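Local coordinates for putative amino acid binding protein (Streptococcus mutans, PDB 4C0R) that binds glutathione, here as its disulfide, and probably delivers it to the TcyBC ABC importer, at residues A[4-9]-A[62-67]; A[83-88]-A[191-196]; A[111-116]-A[155-160]. All blocks are in the same frame, centred on the assembly; numbering follows the deposited sequence.

Contact 1 of 3, residues A[4-9]-A[62-67]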
loop_
_atom_site.group_PDB
_atom_site.type_symbol
_atom_site.label_atom_id
_atom_site.label_comp_id
_atom_site.label_asym_id
_atom_site.label_seq_id
_atom_site.Cartn_x
_atom_site.Cartn_y
_atom_site.Cartn_z
ATOM N N THR A 4 12.632 22.188 -0.520
ATOM C CA THR A 4 11.519 21.512 -1.200
ATOM C C THR A 4 11.767 20.023 -1.035
ATOM O O THR A 4 12.844 19.545 -1.406
ATOM C CB THR A 4 11.499 21.741 -2.705
ATOM O OG1 THR A 4 11.258 23.115 -3.001
ATOM C CG2 THR A 4 10.419 20.904 -3.350
ATOM N N VAL A 5 10.793 19.323 -0.497
ATOM C CA VAL A 5 10.842 17.865 -0.346
ATOM C C VAL A 5 9.762 17.361 -1.283
ATOM O O VAL A 5 8.614 17.784 -1.158
ATOM C CB VAL A 5 10.460 17.432 1.127
ATOM C CG1 VAL A 5 10.119 15.919 1.248
ATOM C CG2 VAL A 5 11.551 17.815 2.094
ATOM N N THR A 6 10.066 16.420 -2.179
ATOM C CA THR A 6 9.023 15.849 -3.029
ATOM C C THR A 6 8.659 14.439 -2.560
ATOM O O THR A 6 9.502 13.565 -2.422
ATOM C CB THR A 6 9.436 15.818 -4.487
ATOM O OG1 THR A 6 9.698 17.177 -4.901
ATOM C CG2 THR A 6 8.344 15.267 -5.364
ATOM N N LEU A 7 7.388 14.295 -2.210
ATOM C CA LEU A 7 6.780 12.992 -1.876
ATOM C C LEU A 7 6.150 12.420 -3.139
ATOM O O LEU A 7 5.300 13.056 -3.771
ATOM C CB LEU A 7 5.755 13.201 -0.748
ATOM C CG LEU A 7 5.056 11.917 -0.291
ATOM C CD1 LEU A 7 4.499 12.118 1.117
ATOM C CD2 LEU A 7 3.930 11.459 -1.199
ATOM N N ALA A 8 6.617 11.236 -3.519
ATOM C CA ALA A 8 6.094 10.541 -4.709
ATOM C C ALA A 8 5.085 9.466 -4.337
ATOM O O ALA A 8 5.264 8.736 -3.363
ATOM C CB ALA A 8 7.229 9.931 -5.510
ATOM N N THR A 9 3.976 9.427 -5.104
ATOM C CA THR A 9 2.931 8.479 -4.869
ATOM C C THR A 9 2.342 8.035 -6.176
ATOM O O THR A 9 2.541 8.715 -7.161
ATOM C CB THR A 9 1.864 9.101 -3.947
ATOM O OG1 THR A 9 0.939 8.116 -3.523
ATOM C CG2 THR A 9 1.127 10.220 -4.648
ATOM N N LYS A 62 15.687 12.430 -7.070
ATOM C CA LYS A 62 14.631 13.208 -7.664
ATOM C C LYS A 62 13.500 13.310 -6.641
ATOM O O LYS A 62 12.869 14.326 -6.530
ATOM C CB LYS A 62 14.082 12.545 -8.925
ATOM C CG LYS A 62 12.886 13.243 -9.555
ATOM C CD LYS A 62 12.471 12.518 -10.846
ATOM C CE LYS A 62 11.385 13.253 -11.640
ATOM N NZ LYS A 62 11.238 12.666 -13.001
ATOM N N TYR A 63 13.231 12.215 -5.932
ATOM C CA TYR A 63 12.203 12.239 -4.899
ATOM C C TYR A 63 12.861 11.966 -3.559
ATOM O O TYR A 63 13.881 11.289 -3.502
ATOM C CB TYR A 63 11.125 11.131 -5.144
ATOM C CG TYR A 63 10.428 11.203 -6.470
ATOM C CD1 TYR A 63 9.965 12.401 -6.971
ATOM C CD2 TYR A 63 10.247 10.056 -7.222
ATOM C CE1 TYR A 63 9.341 12.472 -8.204
ATOM C CE2 TYR A 63 9.602 10.131 -8.459
ATOM C CZ TYR A 63 9.169 11.337 -8.923
ATOM O OH TYR A 63 8.513 11.398 -10.159
ATOM N N GLN A 64 12.281 12.473 -2.464
ATOM C CA GLN A 64 12.795 12.259 -1.109
ATOM C C GLN A 64 11.960 11.299 -0.264
ATOM O O GLN A 64 12.501 10.648 0.605
ATOM C CB GLN A 64 12.948 13.577 -0.353
ATOM C CG GLN A 64 14.044 14.479 -0.914
ATOM C CD GLN A 64 13.763 14.987 -2.316
ATOM O OE1 GLN A 64 12.735 15.627 -2.578
ATOM N NE2 GLN A 64 14.675 14.699 -3.228
ATOM N N ILE A 65 10.638 11.240 -0.528
ATOM C CA ILE A 65 9.741 10.385 0.248
ATOM C C ILE A 65 8.903 9.616 -0.748
ATOM O O ILE A 65 8.525 10.153 -1.799
ATOM C CB ILE A 65 8.773 11.192 1.158
ATOM C CG1 ILE A 65 9.529 12.242 1.957
ATOM C CG2 ILE A 65 8.053 10.233 2.064
ATOM C CD1 ILE A 65 8.624 13.074 2.822
ATOM N N GLY A 66 8.596 8.364 -0.439
ATOM C CA GLY A 66 7.654 7.561 -1.194
ATOM C C GLY A 66 6.538 7.132 -0.256
ATOM O O GLY A 66 6.782 6.794 0.902
ATOM N N ALA A 67 5.313 7.154 -0.748
ATOM C CA ALA A 67 4.144 6.785 0.074
ATOM C C ALA A 67 3.071 6.282 -0.831
ATOM O O ALA A 67 2.630 7.008 -1.709
ATOM C CB ALA A 67 3.637 7.943 0.824
HETATM O O HOH W 1 12.450 17.786 -4.296
#
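Two parallel neighbours of the mixed sheet in the first lobe of this family 3 solute-binding protein meet where strand 3-9, flanked on its other edge by strand 42-48, takes up the beginning of strand 65-71. Because helix 51-59 joins strands 42-48 and 65-71, their connection is a beta-alpha-beta crossover that passes strand 3-9. The regular ladder starts at I65: A8 N donates to I65 O at 2.8 Å, and A67 N returns a bond to A8 O at 3.1 Å. One step earlier the pattern loosens, since T6 O collects two donors in its carbonyl plane, Q64 N at 3.0 Å and I65 N at 3.2 Å. T6 N is bonded by a side chain: Q64 bends at chi2 (65°) and brings OE1 to within 2.8 Å of T6 N along an almost straight line (175°). L7 and I65 sit on one face of the sheet and cross obliquely, joined by V5, whose CG1 touches I65 CD1; helices 27-36 and 201-216 cover this apolar patch. On the opposite face A8 CB lies over the Y63 ring, 3.6 Å from its centroid and offset toward the rim, a CH-pi contact; K62 CG lies over the ring's opposite face, toward its rim. T6 CG2 also comes to the Y63 ring, obliquely, and the phenol's OH bonds to T49. Near the exposed start of the pair, one water donates to Q64 OE1 at 2.8 Å and lies 2.9 Å from T6 OG1.

Contact 2 of 3, residues A[83-88]-A[191-196]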
loop_
_atom_site.group_PDB
_atom_site.type_symbol
_atom_site.label_atom_id
_atom_site.label_comp_id
_atom_site.label_asym_id
_atom_site.label_seq_id
_atom_site.Cartn_x
_atom_site.Cartn_y
_atom_site.Cartn_z
ATOM N N SER A 83 10.271 4.831 7.572
ATOM C CA SER A 83 9.735 5.452 8.764
ATOM C C SER A 83 9.244 4.382 9.751
ATOM O O SER A 83 9.252 3.193 9.447
ATOM C CB SER A 83 8.549 6.339 8.409
ATOM O OG SER A 83 7.442 5.569 8.013
ATOM N N ASN A 84 8.791 4.836 10.912
ATOM C CA ASN A 84 8.020 3.973 11.766
ATOM C C ASN A 84 6.709 3.683 11.038
ATOM O O ASN A 84 6.290 4.412 10.121
ATOM C CB ASN A 84 7.821 4.647 13.102
ATOM C CG ASN A 84 9.142 4.717 13.883
ATOM O OD1 ASN A 84 10.030 3.855 13.715
ATOM N ND2 ASN A 84 9.281 5.742 14.677
ATOM N N PRO A 85 6.098 2.562 11.382
ATOM C CA PRO A 85 4.920 2.163 10.626
ATOM C C PRO A 85 3.771 3.136 10.866
ATOM O O PRO A 85 3.672 3.745 11.947
ATOM C CB PRO A 85 4.580 0.765 11.196
ATOM C CG PRO A 85 5.170 0.785 12.527
ATOM C CD PRO A 85 6.420 1.626 12.475
ATOM N N THR A 86 2.921 3.264 9.855
ATOM C CA THR A 86 1.760 4.150 9.964
ATOM C C THR A 86 0.404 3.438 9.989
ATOM O O THR A 86 -0.606 4.012 10.413
ATOM C CB THR A 86 1.762 5.151 8.822
ATOM O OG1 THR A 86 1.563 4.434 7.613
ATOM C CG2 THR A 86 3.044 5.969 8.799
ATOM N N ALA A 87 0.337 2.182 9.602
ATOM C CA ALA A 87 -0.913 1.445 9.599
ATOM C C ALA A 87 -0.596 -0.026 9.493
ATOM O O ALA A 87 0.504 -0.403 9.087
ATOM C CB ALA A 87 -1.787 1.857 8.404
ATOM N N SER A 88 -1.559 -0.847 9.881
ATOM C CA SER A 88 -1.529 -2.283 9.766
ATOM C C SER A 88 -2.626 -2.729 8.822
ATOM O O SER A 88 -3.808 -2.398 9.020
ATOM C CB SER A 88 -1.647 -2.926 11.158
ATOM O OG SER A 88 -1.419 -4.330 11.045
ATOM N N TYR A 191 2.551 -4.193 8.244
ATOM C CA TYR A 191 2.616 -2.773 8.392
ATOM C C TYR A 191 2.880 -2.079 7.065
ATOM O O TYR A 191 3.457 -2.669 6.135
ATOM C CB TYR A 191 3.677 -2.395 9.405
ATOM C CG TYR A 191 3.392 -2.736 10.870
ATOM C CD1 TYR A 191 2.131 -2.937 11.308
ATOM C CD2 TYR A 191 4.421 -2.755 11.793
ATOM C CE1 TYR A 191 1.873 -3.206 12.677
ATOM C CE2 TYR A 191 4.176 -2.962 13.126
ATOM C CZ TYR A 191 2.898 -3.169 13.549
ATOM O OH TYR A 191 2.641 -3.389 14.918
ATOM N N VAL A 192 2.507 -0.814 6.989
ATOM C CA VAL A 192 2.893 -0.014 5.844
ATOM C C VAL A 192 3.564 1.260 6.366
ATOM O O VAL A 192 3.421 1.613 7.577
ATOM C CB VAL A 192 1.787 0.255 4.946
ATOM C CG1 VAL A 192 1.322 -1.084 4.228
ATOM C CG2 VAL A 192 0.698 0.948 5.696
ATOM N N TYR A 193 4.328 1.923 5.505
ATOM C CA TYR A 193 5.335 2.885 5.946
ATOM C C TYR A 193 5.554 3.964 4.924
ATOM O O TYR A 193 5.244 3.722 3.741
ATOM C CB TYR A 193 6.700 2.169 5.960
ATOM C CG TYR A 193 6.810 0.986 6.877
ATOM C CD1 TYR A 193 6.402 -0.297 6.490
ATOM C CD2 TYR A 193 7.316 1.160 8.137
ATOM C CE1 TYR A 193 6.518 -1.391 7.362
ATOM C CE2 TYR A 193 7.401 0.094 9.029
ATOM C CZ TYR A 193 7.045 -1.172 8.636
ATOM O OH TYR A 193 7.167 -2.216 9.534
ATOM N N PHE A 194 6.157 5.059 5.326
ATOM C CA PHE A 194 6.824 5.961 4.391
ATOM C C PHE A 194 8.210 5.417 4.135
ATOM O O PHE A 194 8.834 4.845 5.036
ATOM C CB PHE A 194 6.983 7.350 4.977
ATOM C CG PHE A 194 5.672 8.075 5.182
ATOM C CD1 PHE A 194 4.928 8.507 4.093
ATOM C CD2 PHE A 194 5.188 8.322 6.461
ATOM C CE1 PHE A 194 3.730 9.182 4.278
ATOM C CE2 PHE A 194 3.978 9.019 6.638
ATOM C CZ PHE A 194 3.278 9.440 5.552
ATOM N N ILE A 195 8.730 5.610 2.923
ATOM C CA ILE A 195 10.111 5.329 2.658
ATOM C C ILE A 195 10.825 6.593 2.197
ATOM O O ILE A 195 10.199 7.560 1.790
ATOM C CB ILE A 195 10.307 4.202 1.627
ATOM C CG1 ILE A 195 9.638 4.541 0.293
ATOM C CG2 ILE A 195 9.845 2.852 2.150
ATOM C CD1 ILE A 195 9.953 3.501 -0.817
ATOM N N PHE A 196 12.157 6.579 2.310
ATOM C CA PHE A 196 12.918 7.775 1.980
ATOM C C PHE A 196 14.152 7.417 1.173
ATOM O O PHE A 196 14.710 6.328 1.310
ATOM C CB PHE A 196 13.427 8.523 3.221
ATOM C CG PHE A 196 12.360 8.819 4.235
ATOM C CD1 PHE A 196 11.964 7.864 5.141
ATOM C CD2 PHE A 196 11.783 10.057 4.284
ATOM C CE1 PHE A 196 10.980 8.131 6.098
ATOM C CE2 PHE A 196 10.798 10.337 5.220
ATOM C CZ PHE A 196 10.399 9.361 6.138
#
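P85 nestles against two tyrosines of strand 191-196, the antiparallel neighbour of strand 81-96 in the mixed sheet of the first lobe. It runs side by side with both: its CB is 3.6 Å from Y191 CD2 and equally 3.6 Å from Y193 CE2. Neither ring is met squarely. Instead, S88 CB reaches the edge of the Y191 ring, and S83 O comes near the plane of the Y193 ring at its edge, 3.1 Å from CD2. On the other side of the strand, the T86 side chain crosses that of F194 at about a right angle, its CG2 meeting the ring obliquely, while S83 N stands at the edge of the F196 ring. Helices 27-36 and 201-216 cover F194 and F196, respectively.

S83 ties its end of the segment to F194 twice. Its N donates to F194 O at 2.9 Å, nearly straight (176°), and its OG, held in the crowded position between backbone N and carbonyl carbon (chi1 70°), accepts F194 N at 3.0 Å over a bent path while donating to N84 O at 2.7 Å. Further along, T86 N gives V192 O a bond of 2.9 Å almost along the C=O axis, and A87 with V192 makes an antiparallel hydrogen-bonded pair through V192 N and A87 O. Buried backbone polar atoms are thus satisfied without any charge crossing between the segments, and one hydroxyl, used in both directions, serves F194 N and N84 O at once.

Contact 3 of 3, residues A[111-116]-A[155-160]. With CD (cadmium ion), chain M; GDS (oxidized glutathione disulfide), chain C.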
loop_
_atom_site.group_PDB
_atom_site.type_symbol
_atom_site.label_atom_id
_atom_site.label_comp_id
_atom_site.label_asym_id
_atom_site.label_seq_id
_atom_site.Cartn_x
_atom_site.Cartn_y
_atom_site.Cartn_z
ATOM N N SER A 111 -6.024 -18.131 -12.312
ATOM C CA SER A 111 -5.380 -16.997 -12.958
ATOM C C SER A 111 -5.625 -15.729 -12.150
ATOM O O SER A 111 -6.686 -15.548 -11.579
ATOM C CB SER A 111 -5.903 -16.848 -14.388
ATOM O OG SER A 111 -5.098 -15.960 -15.163
ATOM N N THR A 112 -4.596 -14.871 -12.133
ATOM C CA THR A 112 -4.648 -13.612 -11.421
ATOM C C THR A 112 -3.831 -12.588 -12.188
ATOM O O THR A 112 -3.004 -12.924 -13.020
ATOM C CB THR A 112 -4.089 -13.765 -9.991
ATOM O OG1 THR A 112 -4.380 -12.560 -9.293
ATOM C CG2 THR A 112 -2.634 -13.934 -9.964
ATOM N N GLN A 113 -4.074 -11.333 -11.871
ATOM C CA GLN A 113 -3.306 -10.219 -12.369
ATOM C C GLN A 113 -2.391 -9.719 -11.261
ATOM O O GLN A 113 -2.762 -9.750 -10.063
ATOM C CB GLN A 113 -4.204 -9.098 -12.823
ATOM C CG GLN A 113 -4.932 -9.437 -14.183
ATOM C CD GLN A 113 -5.757 -8.263 -14.690
ATOM O OE1 GLN A 113 -6.713 -7.841 -14.075
ATOM N NE2 GLN A 113 -5.356 -7.722 -15.819
ATOM N N VAL A 114 -1.199 -9.318 -11.666
ATOM C CA VAL A 114 -0.194 -8.742 -10.746
ATOM C C VAL A 114 0.509 -7.576 -11.405
ATOM O O VAL A 114 0.504 -7.442 -12.645
ATOM C CB VAL A 114 0.834 -9.756 -10.290
ATOM C CG1 VAL A 114 0.146 -10.819 -9.408
ATOM C CG2 VAL A 114 1.517 -10.435 -11.481
ATOM N N VAL A 115 1.091 -6.725 -10.566
ATOM C CA VAL A 115 1.878 -5.578 -11.016
ATOM C C VAL A 115 3.308 -5.701 -10.525
ATOM O O VAL A 115 3.552 -5.851 -9.344
ATOM C CB VAL A 115 1.277 -4.277 -10.538
ATOM C CG1 VAL A 115 2.169 -3.087 -10.970
ATOM C CG2 VAL A 115 -0.114 -4.088 -11.077
ATOM N N GLN A 116 4.274 -5.703 -11.465
ATOM C CA GLN A 116 5.680 -5.851 -11.122
ATOM C C GLN A 116 6.096 -4.929 -9.974
ATOM O O GLN A 116 5.715 -3.762 -9.925
ATOM C CB GLN A 116 6.584 -5.622 -12.356
ATOM N N GLY A 155 -15.304 -11.935 -14.183
ATOM C CA GLY A 155 -14.833 -13.234 -14.591
ATOM C C GLY A 155 -13.648 -13.324 -15.509
ATOM O O GLY A 155 -13.335 -14.381 -16.024
ATOM N N LYS A 156 -12.931 -12.226 -15.716
ATOM C CA LYS A 156 -11.804 -12.269 -16.589
ATOM C C LYS A 156 -10.599 -12.943 -15.983
ATOM O O LYS A 156 -9.713 -13.460 -16.682
ATOM C CB LYS A 156 -11.395 -10.840 -16.992
ATOM C CG LYS A 156 -12.430 -10.159 -17.828
ATOM C CD LYS A 156 -11.835 -8.901 -18.431
ATOM N N TYR A 157 -10.528 -12.829 -14.663
ATOM C CA TYR A 157 -9.488 -13.479 -13.877
ATOM C C TYR A 157 -10.166 -14.054 -12.660
ATOM O O TYR A 157 -11.272 -13.671 -12.332
ATOM C CB TYR A 157 -8.394 -12.461 -13.492
ATOM C CG TYR A 157 -7.666 -11.992 -14.700
ATOM C CD1 TYR A 157 -6.622 -12.742 -15.233
ATOM C CD2 TYR A 157 -8.067 -10.832 -15.339
ATOM C CE1 TYR A 157 -5.978 -12.333 -16.391
ATOM C CE2 TYR A 157 -7.432 -10.431 -16.514
ATOM C CZ TYR A 157 -6.402 -11.176 -17.010
ATOM O OH TYR A 157 -5.783 -10.766 -18.172
ATOM N N ASP A 158 -9.525 -15.010 -11.994
ATOM C CA ASP A 158 -10.210 -15.793 -10.993
ATOM C C ASP A 158 -10.151 -15.256 -9.557
ATOM O O ASP A 158 -11.033 -15.525 -8.758
ATOM C CB ASP A 158 -9.616 -17.199 -10.972
ATOM C CG ASP A 158 -9.730 -17.936 -12.330
ATOM O OD1 ASP A 158 -10.712 -17.704 -13.059
ATOM O OD2 ASP A 158 -8.811 -18.748 -12.595
ATOM N N PHE A 159 -9.088 -14.538 -9.222
ATOM C CA PHE A 159 -8.919 -14.018 -7.880
ATOM C C PHE A 159 -7.954 -12.848 -7.926
ATOM O O PHE A 159 -7.214 -12.713 -8.928
ATOM C CB PHE A 159 -8.360 -15.079 -6.903
ATOM C CG PHE A 159 -6.935 -15.488 -7.152
ATOM C CD1 PHE A 159 -6.639 -16.531 -7.997
ATOM C CD2 PHE A 159 -5.876 -14.844 -6.526
ATOM C CE1 PHE A 159 -5.365 -16.921 -8.202
ATOM C CE2 PHE A 159 -4.593 -15.225 -6.705
ATOM C CZ PHE A 159 -4.320 -16.291 -7.571
ATOM N N LYS A 160 -7.924 -12.056 -6.842
ATOM C CA LYS A 160 -6.879 -11.026 -6.667
ATOM C C LYS A 160 -6.502 -10.979 -5.183
ATOM O O LYS A 160 -7.361 -10.861 -4.327
ATOM C CB LYS A 160 -7.377 -9.647 -7.118
ATOM C CG LYS A 160 -6.416 -8.481 -6.862
ATOM C CD LYS A 160 -5.119 -8.619 -7.639
ATOM C CE LYS A 160 -4.209 -7.430 -7.384
ATOM N NZ LYS A 160 -2.903 -7.573 -8.056
HETATM CD CD CD M . -10.109 -19.651 -14.352
HETATM C CD1 GDS C . 1.288 0.274 -12.374
HETATM N N2 GDS C . -0.068 -0.155 -12.005
HETATM C CA2 GDS C . -0.814 0.784 -11.249
HETATM C C2 GDS C . -1.563 1.856 -11.959
HETATM O O2 GDS C . -1.861 2.919 -11.376
HETATM C CB2 GDS C . -0.885 0.804 -9.771
HETATM S SG2 GDS C . -0.099 -0.597 -9.006
HETATM N N3 GDS C . -1.926 1.615 -13.340
HETATM C CA3 GDS C . -2.581 2.672 -14.109
HETATM C C3 GDS C . -1.471 3.191 -15.020
HETATM O OE3 GDS C . -1.720 3.553 -16.213
HETATM O OE4 GDS C . -0.269 3.269 -14.632
HETATM N N4 GDS C . -0.932 -2.164 -6.290
HETATM C CA4 GDS C . -1.936 -2.994 -6.911
HETATM C C4 GDS C . -1.377 -4.338 -7.222
HETATM O OE5 GDS C . -0.357 -4.788 -6.615
HETATM O OE6 GDS C . -2.003 -5.031 -8.071
HETATM C C5 GDS C . -1.258 -0.803 -5.996
HETATM O O5 GDS C . -2.387 -0.378 -6.234
HETATM C CA5 GDS C . -0.130 -0.019 -5.496
HETATM N N5 GDS C . 0.801 -0.629 -4.639
HETATM C CB5 GDS C . 0.384 0.990 -6.470
HETATM S SG5 GDS C . 1.328 0.133 -7.760
HETATM C CA6 GDS C . 2.165 -3.709 -1.329
HETATM C C6 GDS C . 3.632 -3.386 -1.561
HETATM O OE7 GDS C . 4.188 -3.825 -2.605
HETATM O OE8 GDS C . 4.275 -2.685 -0.744
HETATM N N6 GDS C . 1.834 -3.290 0.046
HETATM C CB6 GDS C . 1.299 -3.049 -2.340
HETATM C CG6 GDS C . 1.760 -1.587 -2.536
HETATM C CD6 GDS C . 0.647 -0.874 -3.274
HETATM O O6 GDS C . -0.400 -0.453 -2.761
HETATM O O HOH W 2 -7.654 -15.608 -16.668
HETATM O O HOH W 3 -6.456 -10.460 -10.422
HETATM O O HOH W 4 -3.016 -8.828 -17.665
HETATM O O HOH W 5 0.356 -7.198 -7.785
HETATM O O HOH W 6 -9.626 -17.523 -15.741
HETATM O O HOH W 7 -8.988 -21.324 -14.035
#
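Q113 stretches out beyond CG (chi2 -176°), with CG anti to its own carbonyl carbon, and so lays its whole side chain across the face of Y157, whose CG is turned the same way. Q113 CG stands 3.4 Å from the Y157 ring centroid, directly over the middle, and the amide lies flat on the ring, the planes only 7° apart. N151 fixes the amide's rotation by donating to OE1. At the edge of the same ring lies S111 OG.

T112 points OG1 anti to its backbone N, where it donates to F159 O at 2.9 Å; its CB rests over the F159 face, 3.7 Å from that centroid. At the start of the strand, S111 and D158 are doubly linked: D158 N binds S111 O at 2.9 Å, and S111 N meets D158 OD2, also at 2.9 Å, from above the carboxylate plane. That carboxylate grips a cadmium ion through both oxygens, each 2.4 Å from the metal, which would further damp its charge.

K160, bent at chi2 (63°), carries its amine along the strand toward the ligand. NZ donates to Q113 O at 3.0 Å and to the glutathione disulfide OE6 at 2.7 Å, with Q148 as a further partner; a water held by V115 N bonds the adjacent carboxylate oxygen OE5. V115 and K160 thus form part of the second-lobe side of the ligand cleft between the two lobes, as in family 3 solute-binding proteins.

Contacts 1 and 2 belong to one mixed sheet, their centres 14 Å apart, because strand 65-71 is paired with strand 3-9 on one edge and antiparallel to 191-196 on the other; G66 N and I195 O, 2.9 Å apart, probably close that seam. Contact 3 lies on the far side of the chain's centre, about 30 Å from contact 1 and 26 Å from contact 2, centre to centre. In sequence contact 1 comes first, and contact 3 is nested within the loop that contact 2 closes. Strand 81-96 leaves the first lobe and pairs with 160-163 in the second, consistent with a hinged two-lobe protein holding the glutathione disulfide in between.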